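Local coordinates for testis-expressed protein 101 (Mus musculus, PDB 7BPS) that helps control sperm binding to the zona pellucida and sperm migration into the oviduct, and is essential for male fertility, at residues A[22-27]-A[95-100]. Numbering follows the deposited sequence.
With NAG (2-acetamido-2-deoxy-beta-D-glucopyranose), chain C; FUC (alpha-L-fucopyranose), chain B; SO4 (sulfate ion), chain G.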
loop_
_atom_site.group_PDB
_atom_site.type_symbol
_atom_site.label_atom_id
_atom_site.label_comp_id
_atom_site.label_asym_id
_atom_site.label_seq_id
_atom_site.Cartn_x
_atom_site.Cartn_y
_atom_site.Cartn_z
ATOM N N THR A 22 -1.994 11.929 10.704
ATOM C CA THR A 22 -1.070 13.029 10.320
ATOM C C THR A 22 -1.027 13.282 8.801
ATOM O O THR A 22 -0.632 14.391 8.412
ATOM C CB THR A 22 0.337 12.695 10.823
ATOM O OG1 THR A 22 0.742 11.491 10.159
ATOM C CG2 THR A 22 0.370 12.544 12.330
ATOM N N PHE A 23 -1.391 12.303 7.971
ATOM C CA PHE A 23 -1.125 12.321 6.509
ATOM C C PHE A 23 -2.048 13.320 5.832
ATOM O O PHE A 23 -3.269 13.121 5.896
ATOM C CB PHE A 23 -1.341 10.945 5.882
ATOM C CG PHE A 23 -0.735 10.795 4.517
ATOM C CD1 PHE A 23 -1.450 11.137 3.386
ATOM C CD2 PHE A 23 0.545 10.285 4.368
ATOM C CE1 PHE A 23 -0.902 10.983 2.121
ATOM C CE2 PHE A 23 1.096 10.129 3.103
ATOM C CZ PHE A 23 0.363 10.469 1.980
ATOM N N ASN A 24 -1.469 14.357 5.236
ATOM C CA ASN A 24 -2.180 15.368 4.408
ATOM C C ASN A 24 -2.043 14.991 2.918
ATOM O O ASN A 24 -0.954 15.196 2.359
ATOM C CB ASN A 24 -1.669 16.789 4.678
ATOM C CG ASN A 24 -2.541 17.840 4.035
ATOM O OD1 ASN A 24 -3.322 17.519 3.144
ATOM N ND2 ASN A 24 -2.436 19.084 4.485
ATOM N N TRP A 25 -3.124 14.511 2.300
ATOM C CA TRP A 25 -3.178 14.034 0.888
ATOM C C TRP A 25 -3.634 15.138 -0.095
ATOM O O TRP A 25 -3.586 14.894 -1.317
ATOM C CB TRP A 25 -4.107 12.815 0.808
ATOM C CG TRP A 25 -3.855 11.910 -0.354
ATOM C CD1 TRP A 25 -2.841 11.982 -1.255
ATOM C CD2 TRP A 25 -4.619 10.741 -0.691
ATOM N NE1 TRP A 25 -2.946 10.958 -2.157
ATOM C CE2 TRP A 25 -4.020 10.180 -1.834
ATOM C CE3 TRP A 25 -5.756 10.125 -0.150
ATOM C CZ2 TRP A 25 -4.492 9.012 -2.417
ATOM C CZ3 TRP A 25 -6.242 8.985 -0.747
ATOM C CH2 TRP A 25 -5.610 8.434 -1.863
ATOM N N THR A 26 -4.075 16.296 0.405
ATOM C CA THR A 26 -4.404 17.488 -0.421
ATOM C C THR A 26 -3.174 17.874 -1.260
ATOM O O THR A 26 -2.096 18.077 -0.696
ATOM C CB THR A 26 -4.902 18.652 0.446
ATOM O OG1 THR A 26 -6.045 18.183 1.166
ATOM C CG2 THR A 26 -5.255 19.898 -0.347
ATOM N N SER A 27 -3.359 17.960 -2.569
ATOM C CA SER A 27 -2.310 18.151 -3.601
ATOM C C SER A 27 -2.756 19.261 -4.568
ATOM O O SER A 27 -3.960 19.546 -4.619
ATOM C CB SER A 27 -2.058 16.848 -4.335
ATOM O OG SER A 27 -1.887 15.758 -3.436
ATOM N N ASN A 95 -10.159 14.570 -4.084
ATOM C CA ASN A 95 -9.854 15.651 -3.121
ATOM C C ASN A 95 -9.797 15.111 -1.676
ATOM O O ASN A 95 -9.795 15.926 -0.739
ATOM C CB ASN A 95 -10.878 16.778 -3.295
ATOM C CG ASN A 95 -12.289 16.396 -2.880
ATOM O OD1 ASN A 95 -12.636 15.220 -2.763
ATOM N ND2 ASN A 95 -13.117 17.400 -2.628
ATOM N N LYS A 96 -9.711 13.799 -1.478
ATOM C CA LYS A 96 -9.530 13.231 -0.115
ATOM C C LYS A 96 -8.264 13.848 0.504
ATOM O O LYS A 96 -7.237 13.891 -0.173
ATOM C CB LYS A 96 -9.470 11.706 -0.199
ATOM C CG LYS A 96 -9.487 10.994 1.144
ATOM C CD LYS A 96 -10.121 9.622 1.072
ATOM C CE LYS A 96 -10.225 8.939 2.419
ATOM N NZ LYS A 96 -11.083 9.680 3.374
ATOM N N ASP A 97 -8.339 14.345 1.736
ATOM C CA ASP A 97 -7.254 15.114 2.404
ATOM C C ASP A 97 -6.548 14.209 3.420
ATOM O O ASP A 97 -5.371 14.449 3.709
ATOM C CB ASP A 97 -7.818 16.417 2.986
ATOM C CG ASP A 97 -7.837 16.546 4.498
ATOM O OD1 ASP A 97 -6.729 16.647 5.091
ATOM O OD2 ASP A 97 -8.959 16.613 5.067
ATOM N N SER A 98 -7.237 13.189 3.910
ATOM C CA SER A 98 -6.915 12.444 5.157
ATOM C C SER A 98 -7.171 10.949 4.928
ATOM O O SER A 98 -8.091 10.600 4.149
ATOM C CB SER A 98 -7.723 13.006 6.325
ATOM O OG SER A 98 -8.357 12.000 7.118
ATOM N N LEU A 99 -6.387 10.103 5.599
ATOM C CA LEU A 99 -6.464 8.627 5.496
ATOM C C LEU A 99 -7.211 8.049 6.704
ATOM O O LEU A 99 -7.134 6.803 6.930
ATOM C CB LEU A 99 -5.034 8.090 5.427
ATOM C CG LEU A 99 -4.163 8.646 4.308
ATOM C CD1 LEU A 99 -2.859 7.878 4.248
ATOM C CD2 LEU A 99 -4.864 8.585 2.963
ATOM N N ALA A 100 -7.906 8.886 7.471
ATOM C CA ALA A 100 -8.560 8.480 8.740
ATOM C C ALA A 100 -9.576 7.360 8.466
ATOM O O ALA A 100 -9.572 6.376 9.206
ATOM C CB ALA A 100 -9.194 9.684 9.398
HETATM C C1 NAG C . -3.248 20.186 4.000
HETATM C C2 NAG C . -4.132 20.810 5.111
HETATM C C3 NAG C . -5.064 21.874 4.490
HETATM C C4 NAG C . -4.225 22.912 3.764
HETATM C C5 NAG C . -3.411 22.193 2.673
HETATM C C6 NAG C . -2.674 23.247 1.855
HETATM C C7 NAG C . -4.860 19.701 7.254
HETATM C C8 NAG C . -5.871 18.789 7.905
HETATM N N2 NAG C . -4.936 19.839 5.896
HETATM O O3 NAG C . -5.870 22.568 5.449
HETATM O O4 NAG C . -5.073 23.969 3.256
HETATM O O5 NAG C . -2.526 21.189 3.243
HETATM O O6 NAG C . -1.490 22.713 1.268
HETATM O O7 NAG C . -4.033 20.291 7.958
HETATM C C1 FUC B . -0.481 23.331 0.668
HETATM C C2 FUC B . 1.009 23.219 0.452
HETATM C C3 FUC B . 1.303 21.727 0.223
HETATM C C4 FUC B . 0.449 21.132 -0.902
HETATM C C5 FUC B . -1.000 21.693 -1.007
HETATM C C6 FUC B . -1.484 21.764 -2.451
HETATM O O2 FUC B . 1.645 23.795 1.608
HETATM O O3 FUC B . 2.679 21.480 -0.108
HETATM O O4 FUC B . 1.169 21.255 -2.143
HETATM O O5 FUC B . -1.266 23.000 -0.464
HETATM S S SO4 G . -11.277 13.654 3.824
HETATM O O1 SO4 G . -12.314 12.837 3.237
HETATM O O2 SO4 G . -11.770 14.264 5.040
HETATM O O3 SO4 G . -10.139 12.823 4.130
HETATM O O4 SO4 G . -10.890 14.690 2.899
HETATM O O HOH W 1 -4.463 11.179 7.578
HETATM O O HOH W 2 -8.094 17.912 -0.980
#
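Trp25 and Phe23 both pack against Leu99, joining the irregular segments 22-27 and 95-100, which run in opposite directions, over the antiparallel sheet of the first of two tandem Ly6/uPAR domains. Of the two Leu99 methyls, CD1 sits over one face of the Phe23 ring, 4.0 Å from its centroid, in a CH-pi contact, whereas CD2 reaches CE3 of the Trp25 indole at 3.6 Å. Beside these apolar contacts one direct hydrogen bond links the backbones: Trp25 N donates to Asp97 O at 2.7 Å, almost straight (178°), although it approaches from above the carbonyl plane. Two waters add bridges, one between Phe23 O and Leu99 N, the other between Thr26 OG1 and Asn95 O.

With CG anti to the backbone N in both aromatic residues (chi1 -164° in Phe23, -157° in Trp25), the rings are directed onto the sheet, Phe23 onto Val54 and Ala56, Trp25 onto Val42 and Tyr84. Lys58 adds a cation-pi contact to the indole, and its NZ hydrogen-bonds to the carbonyl oxygens of Trp25 and Lys96, tying both segments to strand 52-61. Asn24 carries the N-linked glycan on ND2, while its OD1 closes an Asx turn by accepting from Thr26 N at 3.1 Å. A sulfate, probably from the crystallisation liquor, lies beside 95-100, where Asp97 N donates to its O4 at 2.8 Å.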